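Local coordinates for protein polysaccharide Lyase Family 6 (Bacteroides cellulosilyticus, PDB 6QPS) that is an alginate lyase specific for mannuronic acid, probably cleaving the polysaccharide by beta-elimination, and carries a bound calcium ion, at residues 167-171 / 449-455; 380-385 / 404-408; 346-352 / 371-377. All coordinates share one frame; numbering follows the deposited sequence.

Contact 1 of 3, residues 167-171 / 449-455; sequences DHCYF and GPTWHKA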
loop_
_atom_site.group_PDB
_atom_site.type_symbol
_atom_site.label_atom_id
_atom_site.label_comp_id
_atom_site.label_asym_id
_atom_site.label_seq_id
_atom_site.Cartn_x
_atom_site.Cartn_y
_atom_site.Cartn_z
ATOM N N ASP A 167 11.009 5.775 -2.317
ATOM C CA ASP A 167 10.643 6.078 -3.699
ATOM C C ASP A 167 11.537 5.383 -4.725
ATOM O O ASP A 167 12.733 5.143 -4.511
ATOM C CB ASP A 167 10.627 7.606 -3.961
ATOM C CG ASP A 167 12.035 8.213 -3.927
ATOM O OD1 ASP A 167 12.523 8.517 -2.818
ATOM O OD2 ASP A 167 12.695 8.339 -5.001
ATOM N N HIS A 168 10.938 5.105 -5.880
ATOM C CA HIS A 168 11.670 4.522 -7.007
ATOM C C HIS A 168 12.379 3.224 -6.625
ATOM O O HIS A 168 13.424 2.888 -7.182
ATOM C CB HIS A 168 12.617 5.532 -7.655
ATOM C CG HIS A 168 11.911 6.731 -8.215
ATOM N ND1 HIS A 168 11.729 7.890 -7.495
ATOM C CD2 HIS A 168 11.338 6.947 -9.429
ATOM C CE1 HIS A 168 11.074 8.767 -8.239
ATOM N NE2 HIS A 168 10.824 8.222 -9.415
ATOM N N CYS A 169 11.773 2.437 -5.737
ATOM C CA CYS A 169 12.305 1.144 -5.310
ATOM C C CYS A 169 11.514 -0.001 -5.938
ATOM O O CYS A 169 10.420 0.187 -6.475
ATOM C CB CYS A 169 12.258 1.027 -3.784
ATOM S SG CYS A 169 13.402 2.116 -2.871
ATOM N N TYR A 170 12.095 -1.202 -5.883
ATOM C CA TYR A 170 11.459 -2.440 -6.347
ATOM C C TYR A 170 11.504 -3.436 -5.203
ATOM O O TYR A 170 12.589 -3.710 -4.667
ATOM C CB TYR A 170 12.230 -2.998 -7.545
ATOM C CG TYR A 170 11.733 -4.301 -8.148
ATOM C CD1 TYR A 170 12.249 -5.512 -7.741
ATOM C CD2 TYR A 170 10.768 -4.309 -9.138
ATOM C CE1 TYR A 170 11.826 -6.719 -8.320
ATOM C CE2 TYR A 170 10.337 -5.500 -9.710
ATOM C CZ TYR A 170 10.868 -6.699 -9.288
ATOM O OH TYR A 170 10.418 -7.888 -9.867
ATOM N N PHE A 171 10.339 -3.956 -4.819
ATOM C CA PHE A 171 10.239 -4.904 -3.714
ATOM C C PHE A 171 9.470 -6.115 -4.211
ATOM O O PHE A 171 8.302 -5.981 -4.590
ATOM C CB PHE A 171 9.462 -4.311 -2.534
ATOM C CG PHE A 171 9.965 -2.974 -2.032
ATOM C CD1 PHE A 171 9.317 -1.799 -2.367
ATOM C CD2 PHE A 171 11.047 -2.901 -1.183
ATOM C CE1 PHE A 171 9.749 -0.584 -1.860
ATOM C CE2 PHE A 171 11.491 -1.666 -0.690
ATOM C CZ PHE A 171 10.819 -0.520 -1.020
ATOM N N GLY A 449 10.135 2.706 -10.196
ATOM C CA GLY A 449 11.172 1.757 -9.879
ATOM C C GLY A 449 12.578 2.181 -10.230
ATOM O O GLY A 449 12.807 3.245 -10.805
ATOM N N PRO A 450 13.557 1.320 -9.891
ATOM C CA PRO A 450 14.963 1.561 -10.268
ATOM C C PRO A 450 15.298 1.038 -11.660
ATOM O O PRO A 450 15.186 -0.166 -11.913
ATOM C CB PRO A 450 15.751 0.804 -9.191
ATOM C CG PRO A 450 14.790 -0.321 -8.765
ATOM C CD PRO A 450 13.373 0.117 -9.055
ATOM N N THR A 451 15.764 1.939 -12.538
ATOM C CA THR A 451 15.994 1.628 -13.947
ATOM C C THR A 451 17.095 0.596 -14.171
ATOM O O THR A 451 17.144 -0.029 -15.245
ATOM C CB THR A 451 16.406 2.917 -14.684
ATOM O OG1 THR A 451 17.624 3.429 -14.121
ATOM C CG2 THR A 451 15.330 3.986 -14.578
ATOM N N TRP A 452 17.976 0.389 -13.195
ATOM C CA TRP A 452 19.104 -0.507 -13.369
ATOM C C TRP A 452 18.773 -1.964 -13.086
ATOM O O TRP A 452 19.614 -2.832 -13.349
ATOM C CB TRP A 452 20.250 -0.069 -12.470
ATOM C CG TRP A 452 19.921 0.166 -10.995
ATOM C CD1 TRP A 452 19.735 1.377 -10.378
ATOM C CD2 TRP A 452 19.800 -0.829 -9.963
ATOM N NE1 TRP A 452 19.493 1.188 -9.038
ATOM C CE2 TRP A 452 19.540 -0.154 -8.758
ATOM C CE3 TRP A 452 19.892 -2.222 -9.940
ATOM C CZ2 TRP A 452 19.381 -0.823 -7.549
ATOM C CZ3 TRP A 452 19.721 -2.884 -8.746
ATOM C CH2 TRP A 452 19.480 -2.187 -7.563
ATOM N N HIS A 453 17.583 -2.254 -12.567
ATOM C CA HIS A 453 17.214 -3.612 -12.185
ATOM C C HIS A 453 16.456 -4.258 -13.344
ATOM O O HIS A 453 15.346 -3.824 -13.686
ATOM C CB HIS A 453 16.360 -3.596 -10.911
ATOM C CG HIS A 453 16.198 -4.947 -10.279
ATOM N ND1 HIS A 453 17.272 -5.734 -9.928
ATOM C CD2 HIS A 453 15.089 -5.637 -9.912
ATOM C CE1 HIS A 453 16.835 -6.857 -9.383
ATOM N NE2 HIS A 453 15.517 -6.823 -9.364
ATOM N N LYS A 454 17.020 -5.325 -13.911
ATOM C CA LYS A 454 16.410 -5.901 -15.106
ATOM C C LYS A 454 14.990 -6.400 -14.831
ATOM O O LYS A 454 14.106 -6.266 -15.684
ATOM C CB LYS A 454 17.291 -7.007 -15.685
ATOM C CG LYS A 454 16.763 -7.577 -16.984
ATOM C CD LYS A 454 17.668 -8.672 -17.554
ATOM C CE LYS A 454 18.000 -9.715 -16.517
ATOM N NZ LYS A 454 17.292 -11.038 -16.765
ATOM N N ALA A 455 14.739 -6.981 -13.661
ATOM C CA ALA A 455 13.400 -7.491 -13.394
ATOM C C ALA A 455 12.370 -6.366 -13.318
ATOM O O ALA A 455 11.196 -6.582 -13.631
ATOM C CB ALA A 455 13.376 -8.321 -12.112
#

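Contact 2 of 3, residues 380-385 / 404-408; sequences GQTPDL and WAFSD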
loop_
_atom_site.group_PDB
_atom_site.type_symbol
_atom_site.label_atom_id
_atom_site.label_comp_id
_atom_site.label_asym_id
_atom_site.label_seq_id
_atom_site.Cartn_x
_atom_site.Cartn_y
_atom_site.Cartn_z
ATOM N N GLY A 380 -20.489 -3.230 -17.976
ATOM C CA GLY A 380 -19.941 -4.543 -18.241
ATOM C C GLY A 380 -20.882 -5.342 -19.128
ATOM O O GLY A 380 -21.587 -4.785 -19.968
ATOM N N GLN A 381 -20.836 -6.662 -18.950
ATOM C CA GLN A 381 -21.666 -7.585 -19.712
ATOM C C GLN A 381 -22.910 -7.902 -18.888
ATOM O O GLN A 381 -24.011 -7.447 -19.217
ATOM C CB GLN A 381 -20.860 -8.840 -20.054
ATOM C CG GLN A 381 -19.787 -8.572 -21.098
ATOM C CD GLN A 381 -18.619 -7.773 -20.538
ATOM O OE1 GLN A 381 -17.981 -8.182 -19.559
ATOM N NE2 GLN A 381 -18.335 -6.624 -21.155
ATOM N N THR A 382 -22.736 -8.657 -17.806
ATOM C CA THR A 382 -23.777 -8.969 -16.839
ATOM C C THR A 382 -23.500 -8.193 -15.562
ATOM O O THR A 382 -22.367 -8.243 -15.069
ATOM C CB THR A 382 -23.729 -10.473 -16.523
ATOM O OG1 THR A 382 -23.985 -11.231 -17.716
ATOM C CG2 THR A 382 -24.742 -10.825 -15.466
ATOM N N PRO A 383 -24.468 -7.464 -15.002
ATOM C CA PRO A 383 -24.222 -6.748 -13.746
ATOM C C PRO A 383 -24.184 -7.672 -12.537
ATOM O O PRO A 383 -24.946 -8.642 -12.426
ATOM C CB PRO A 383 -25.409 -5.778 -13.662
ATOM C CG PRO A 383 -26.511 -6.471 -14.398
ATOM C CD PRO A 383 -25.855 -7.279 -15.490
ATOM N N ASP A 384 -23.282 -7.334 -11.621
ATOM C CA ASP A 384 -23.104 -8.026 -10.345
ATOM C C ASP A 384 -23.335 -6.989 -9.248
ATOM O O ASP A 384 -22.415 -6.283 -8.811
ATOM C CB ASP A 384 -21.710 -8.649 -10.257
ATOM C CG ASP A 384 -21.557 -9.581 -9.061
ATOM O OD1 ASP A 384 -22.475 -9.642 -8.208
ATOM O OD2 ASP A 384 -20.503 -10.249 -8.992
ATOM N N LEU A 385 -24.586 -6.902 -8.805
ATOM C CA LEU A 385 -25.011 -5.947 -7.788
ATOM C C LEU A 385 -25.628 -6.740 -6.650
ATOM O O LEU A 385 -26.597 -7.470 -6.868
ATOM C CB LEU A 385 -26.055 -4.986 -8.360
ATOM C CG LEU A 385 -26.752 -4.068 -7.349
ATOM C CD1 LEU A 385 -25.782 -3.134 -6.698
ATOM C CD2 LEU A 385 -27.886 -3.289 -8.042
ATOM N N TRP A 404 -25.554 3.186 -16.094
ATOM C CA TRP A 404 -25.713 1.736 -16.080
ATOM C C TRP A 404 -25.576 1.248 -17.515
ATOM O O TRP A 404 -26.428 1.550 -18.365
ATOM C CB TRP A 404 -27.107 1.422 -15.534
ATOM C CG TRP A 404 -27.517 -0.029 -15.493
ATOM C CD1 TRP A 404 -27.941 -0.809 -16.549
ATOM C CD2 TRP A 404 -27.608 -0.861 -14.325
ATOM N NE1 TRP A 404 -28.250 -2.069 -16.101
ATOM C CE2 TRP A 404 -28.074 -2.121 -14.742
ATOM C CE3 TRP A 404 -27.359 -0.651 -12.961
ATOM C CZ2 TRP A 404 -28.277 -3.172 -13.851
ATOM C CZ3 TRP A 404 -27.552 -1.698 -12.082
ATOM C CH2 TRP A 404 -28.019 -2.945 -12.533
ATOM N N ALA A 405 -24.506 0.509 -17.801
ATOM C CA ALA A 405 -24.215 0.094 -19.183
ATOM C C ALA A 405 -23.871 -1.397 -19.273
ATOM O O ALA A 405 -22.716 -1.810 -19.133
ATOM C CB ALA A 405 -23.120 0.972 -19.805
ATOM N N PHE A 406 -24.892 -2.220 -19.524
ATOM C CA PHE A 406 -24.763 -3.674 -19.590
ATOM C C PHE A 406 -25.467 -4.192 -20.843
ATOM O O PHE A 406 -26.261 -3.491 -21.478
ATOM C CB PHE A 406 -25.302 -4.331 -18.314
ATOM C CG PHE A 406 -24.493 -3.988 -17.074
ATOM C CD1 PHE A 406 -24.831 -2.910 -16.256
ATOM C CD2 PHE A 406 -23.367 -4.714 -16.768
ATOM C CE1 PHE A 406 -24.062 -2.613 -15.144
ATOM C CE2 PHE A 406 -22.606 -4.424 -15.658
ATOM C CZ PHE A 406 -22.944 -3.386 -14.848
ATOM N N SER A 407 -25.158 -5.445 -21.200
ATOM C CA SER A 407 -25.560 -5.986 -22.495
ATOM C C SER A 407 -27.067 -6.143 -22.600
ATOM O O SER A 407 -27.650 -5.828 -23.645
ATOM C CB SER A 407 -24.887 -7.338 -22.725
ATOM O OG SER A 407 -23.479 -7.224 -22.723
ATOM N N ASP A 408 -27.714 -6.654 -21.544
ATOM C CA ASP A 408 -29.163 -6.836 -21.556
ATOM C C ASP A 408 -29.802 -5.512 -21.171
ATOM O O ASP A 408 -29.615 -5.031 -20.047
ATOM C CB ASP A 408 -29.562 -7.941 -20.572
ATOM C CG ASP A 408 -31.045 -8.294 -20.642
ATOM O OD1 ASP A 408 -31.848 -7.485 -21.156
ATOM O OD2 ASP A 408 -31.417 -9.400 -20.184
HETATM O O HOH W 1 -22.306 -4.697 -22.619
HETATM O O HOH W 2 -26.685 -7.989 -19.140
#

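Contact 3 of 3, residues 346-352 / 371-377; sequences DIAYNTF and VRFAHNL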
loop_
_atom_site.group_PDB
_atom_site.type_symbol
_atom_site.label_atom_id
_atom_site.label_comp_id
_atom_site.label_asym_id
_atom_site.label_seq_id
_atom_site.Cartn_x
_atom_site.Cartn_y
_atom_site.Cartn_z
ATOM N N ASP A 346 -18.219 9.745 0.699
ATOM C CA ASP A 346 -18.565 10.237 -0.629
ATOM C C ASP A 346 -17.878 9.365 -1.675
ATOM O O ASP A 346 -16.648 9.291 -1.701
ATOM C CB ASP A 346 -18.077 11.690 -0.745
ATOM C CG ASP A 346 -18.439 12.345 -2.068
ATOM O OD1 ASP A 346 -19.477 11.983 -2.670
ATOM O OD2 ASP A 346 -17.678 13.231 -2.507
ATOM N N ILE A 347 -18.671 8.711 -2.530
ATOM C CA ILE A 347 -18.192 7.805 -3.578
ATOM C C ILE A 347 -18.665 8.375 -4.910
ATOM O O ILE A 347 -19.816 8.165 -5.310
ATOM C CB ILE A 347 -18.671 6.361 -3.357
ATOM C CG1 ILE A 347 -18.327 5.914 -1.918
ATOM C CG2 ILE A 347 -18.050 5.450 -4.381
ATOM C CD1 ILE A 347 -18.839 4.529 -1.494
ATOM N N ALA A 348 -17.779 9.120 -5.597
ATOM C CA ALA A 348 -18.143 9.929 -6.746
ATOM C C ALA A 348 -17.198 9.762 -7.933
ATOM O O ALA A 348 -15.971 9.764 -7.796
ATOM C CB ALA A 348 -18.173 11.400 -6.330
ATOM N N TYR A 349 -17.784 9.702 -9.124
ATOM C CA TYR A 349 -17.027 9.828 -10.378
ATOM C C TYR A 349 -16.032 8.682 -10.564
ATOM O O TYR A 349 -14.963 8.872 -11.135
ATOM C CB TYR A 349 -16.372 11.226 -10.558
ATOM C CG TYR A 349 -17.376 12.301 -10.957
ATOM C CD1 TYR A 349 -17.808 12.403 -12.264
ATOM C CD2 TYR A 349 -17.916 13.199 -10.017
ATOM C CE1 TYR A 349 -18.751 13.336 -12.647
ATOM C CE2 TYR A 349 -18.876 14.162 -10.393
ATOM C CZ TYR A 349 -19.297 14.217 -11.720
ATOM O OH TYR A 349 -20.240 15.108 -12.183
ATOM N N ASN A 350 -16.371 7.499 -10.060
ATOM C CA ASN A 350 -15.580 6.291 -10.243
ATOM C C ASN A 350 -16.174 5.458 -11.377
ATOM O O ASN A 350 -17.297 5.688 -11.824
ATOM C CB ASN A 350 -15.591 5.448 -8.960
ATOM C CG ASN A 350 -15.109 6.229 -7.741
ATOM O OD1 ASN A 350 -13.919 6.385 -7.507
ATOM N ND2 ASN A 350 -16.058 6.716 -6.935
ATOM N N THR A 351 -15.402 4.478 -11.843
ATOM C CA THR A 351 -15.835 3.529 -12.870
ATOM C C THR A 351 -15.649 2.113 -12.350
ATOM O O THR A 351 -14.573 1.783 -11.842
ATOM C CB THR A 351 -15.014 3.702 -14.151
ATOM O OG1 THR A 351 -15.255 4.997 -14.716
ATOM C CG2 THR A 351 -15.379 2.639 -15.172
ATOM N N PHE A 352 -16.708 1.295 -12.457
ATOM C CA PHE A 352 -16.690 -0.114 -12.081
ATOM C C PHE A 352 -17.074 -0.898 -13.325
ATOM O O PHE A 352 -18.252 -0.943 -13.704
ATOM C CB PHE A 352 -17.652 -0.375 -10.940
ATOM C CG PHE A 352 -17.399 0.472 -9.744
ATOM C CD1 PHE A 352 -16.512 0.059 -8.764
ATOM C CD2 PHE A 352 -18.032 1.694 -9.590
ATOM C CE1 PHE A 352 -16.263 0.840 -7.658
ATOM C CE2 PHE A 352 -17.794 2.475 -8.458
ATOM C CZ PHE A 352 -16.896 2.058 -7.512
ATOM N N VAL A 371 -23.906 7.529 3.041
ATOM C CA VAL A 371 -23.025 7.184 1.933
ATOM C C VAL A 371 -23.639 7.749 0.662
ATOM O O VAL A 371 -24.803 7.475 0.349
ATOM C CB VAL A 371 -22.853 5.668 1.806
ATOM C CG1 VAL A 371 -21.900 5.318 0.666
ATOM C CG2 VAL A 371 -22.339 5.089 3.103
ATOM N N ARG A 372 -22.889 8.558 -0.068
ATOM C CA ARG A 372 -23.355 9.086 -1.341
ATOM C C ARG A 372 -22.670 8.315 -2.450
ATOM O O ARG A 372 -21.445 8.182 -2.442
ATOM C CB ARG A 372 -23.082 10.588 -1.479
ATOM C CG ARG A 372 -23.833 11.194 -2.686
ATOM C CD ARG A 372 -23.550 12.693 -2.884
ATOM N NE ARG A 372 -22.176 12.876 -3.356
ATOM C CZ ARG A 372 -21.801 13.546 -4.446
ATOM N NH1 ARG A 372 -22.682 14.171 -5.210
ATOM N NH2 ARG A 372 -20.514 13.584 -4.740
ATOM N N PHE A 373 -23.458 7.752 -3.368
ATOM C CA PHE A 373 -22.940 7.045 -4.541
ATOM C C PHE A 373 -23.460 7.818 -5.760
ATOM O O PHE A 373 -24.612 7.645 -6.162
ATOM C CB PHE A 373 -23.411 5.573 -4.500
ATOM C CG PHE A 373 -22.760 4.694 -5.547
ATOM C CD1 PHE A 373 -23.392 4.438 -6.759
ATOM C CD2 PHE A 373 -21.537 4.112 -5.304
ATOM C CE1 PHE A 373 -22.779 3.618 -7.740
ATOM C CE2 PHE A 373 -20.922 3.302 -6.265
ATOM C CZ PHE A 373 -21.554 3.061 -7.486
ATOM N N ALA A 374 -22.617 8.684 -6.329
ATOM C CA ALA A 374 -23.045 9.645 -7.333
ATOM C C ALA A 374 -22.080 9.680 -8.513
ATOM O O ALA A 374 -20.861 9.676 -8.339
ATOM C CB ALA A 374 -23.156 11.052 -6.722
ATOM N N HIS A 375 -22.636 9.769 -9.716
ATOM C CA HIS A 375 -21.873 10.018 -10.943
ATOM C C HIS A 375 -20.871 8.920 -11.243
ATOM O O HIS A 375 -19.834 9.164 -11.857
ATOM C CB HIS A 375 -21.170 11.380 -10.938
ATOM C CG HIS A 375 -22.115 12.521 -10.837
ATOM N ND1 HIS A 375 -22.980 12.848 -11.854
ATOM C CD2 HIS A 375 -22.347 13.405 -9.836
ATOM C CE1 HIS A 375 -23.706 13.890 -11.487
ATOM N NE2 HIS A 375 -23.351 14.238 -10.261
ATOM N N ASN A 376 -21.175 7.698 -10.825
ATOM C CA ASN A 376 -20.334 6.551 -11.119
ATOM C C ASN A 376 -20.845 5.824 -12.359
ATOM O O ASN A 376 -22.050 5.765 -12.620
ATOM C CB ASN A 376 -20.302 5.567 -9.946
ATOM C CG ASN A 376 -19.800 6.209 -8.668
ATOM O OD1 ASN A 376 -18.618 6.462 -8.500
ATOM N ND2 ASN A 376 -20.716 6.533 -7.781
ATOM N N LEU A 377 -19.916 5.240 -13.105
ATOM C CA LEU A 377 -20.240 4.353 -14.221
ATOM C C LEU A 377 -20.159 2.905 -13.734
ATOM O O LEU A 377 -19.116 2.476 -13.224
ATOM C CB LEU A 377 -19.277 4.583 -15.392
ATOM C CG LEU A 377 -19.466 3.609 -16.564
ATOM C CD1 LEU A 377 -20.837 3.730 -17.210
ATOM C CD2 LEU A 377 -18.366 3.835 -17.596
HETATM O O HOH W 3 -17.794 8.068 -13.666
#

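Contact 1 of 3, residues 167-171 / 449-455
His168 O abuts the ring nitrogen of Pro450, a close polar approach that cannot be a hydrogen bond: the two atoms lie 3.1 Å apart, but the proline N has no hydrogen to share. No hydrogen bond joins the two segments; the contact rests on van der Waals packing, of the 168-169 main chain on Gly449 and Pro450 and of Tyr170 on Pro450, His453 and Ala455. Tyr170 CB meets the proline ring at Pro450 CD, 3.6 Å away. With chi1 near 179°, Tyr170 swings its phenol away from its own backbone N, toward His453 and Ala455. His453 CD2 sits over one face of the phenol, 3.6 Å from Tyr170 CD1; the ring planes stand at 55°, neither stacked nor edge-to-face. Farther out, the methyl of Ala455 comes to the phenol end, with CB 3.7 Å from Tyr170 OH. The hydroxyl itself is hydrogen-bonded to Asn459, one turn along the same helix. The imidazole of His168 is fixed by its own neighbour: ND1 donates to the anti lone pair of Asp167 OD2 at 2.7 Å in a nearly straight bond (176°), with the carboxylate oxygen in the ring plane. Asp167 in turn is held by Arg131 and Thr133, and the His168 ring stacks on that of His198. His453 is the N-cap residue of helix 454-465, following a type I turn from Pro450. This terminal helix thus begins against strand 170-172 of the parallel beta-helix, with Pro450 and His453 also resting on Val136 of the adjoining strand 131-138 and Leu456 packing on Tyr170.

Contact 2 of 3, residues 380-385 / 404-408
Two backbone hydrogen bonds join Gly380 and Gln381 to the end of strand 397-405 and the residues that follow it. Gly380 N donates to Ala405 O at 2.9 Å, and Ser407 N to Gln381 O at 3.0 Å, the latter in the carbonyl plane on a lone pair. Two waters extend the polar link. One donates to Gly380 O and pairs with Ser407 OG; the other donates to Gln381 O and accepts from Asp408 N, giving Gln381 O two donors. Between these bonds Phe406 CA approaches Gly380 O at 3.4 Å in a CA-H...O contact. Inside the polar rim lies the Phe406 ring, which chi1 of -66° sets beside its own backbone N and under Pro383. The proline covers one face: Pro383 CB stands 3.5 Å from the centroid of the Phe406 ring and 7° off the normal, a CH-pi contact over the ring centre. Gln381 O meets the ring at its edge, while Gly380 N comes obliquely within 3.4 Å of Phe406 CE2. The proline also reaches the indole, where Pro383 CG lies 3.8 Å from Trp404 CZ2, and Leu385 CD2 approaches the same indole at its edge. Phe378 meets both Phe406 and Trp404 edge-to-face, and the indole NE1 is hydrogen-bonded to Ser411 OG. Polar and aromatic parts therefore meet on the same main-chain atoms, the groups bonded to Ala405 and Ser407 also bordering the Phe406 ring, and Pro383 CB over the ring centre is consistent with a weak attraction between its C-H and the ring's pi electrons.

Contact 3 of 3, residues 346-352 / 371-377
The Tyr349 ring has His375 over one face: His375 CB stands 3.4 Å from its centroid as a CH-pi contact, and the imidazole continues alongside, nearly parallel (11°) but slid toward the hydroxyl, with little overlap. Tyr349 OH lies over the centre of the imidazole. On the Arg372 guanidinium, Ala374 CB covers one face, and Asp346 OD1 meets the edge, in plane, in a side-on salt bridge: NH2 (2.8 Å) uses its syn lone pair, while NE (2.9 Å) comes from above the carboxylate plane (36° out of it). The bend at chi3 (71°) turns the guanidinium back to this single oxygen. Phe373 has Asn376 ND2 over one face, and Phe352 meets it obliquely (Phe373 CE2 to Phe352 CE2 3.9 Å). The strands run parallel, neighbouring coils of a right-handed parallel beta-helix; Asn350 and Asn376 line up in its turn as in the asparagine rows of such folds, amides nearly coplanar and hydrogen-bonded side by side. Asn376 OD1 accepts from Asn350 ND2 at 3.0 Å and from Asn350 N at 2.9 Å, and Asn376 ND2 donates to Ile347 O (3.1 Å), from above its carbonyl plane. Asn350 OD1 accepts from Asn305 N and Asn402 OD1 from Asn376 N, consistent with the row continuing.

From the N terminus, the chain first passes 167-171, in an earlier coil of the parallel beta-helix, whose partner 449-455 comes only near the C terminus; contact 1 therefore closes a loop of 277 residues that contains the other two contacts. Within it, contact 3 closes first, pairing strand 345-353 with strand 371-379 one coil on, and contact 2 then follows in series, joining the loop after strand 371-379 to the end of strand 397-405. Contacts 2 and 3 thus link successive coils, with centres about 16 Å apart. Contact 1, about 34 Å centre to centre from contact 3, brings the start of the C-terminal helix back to a much earlier coil.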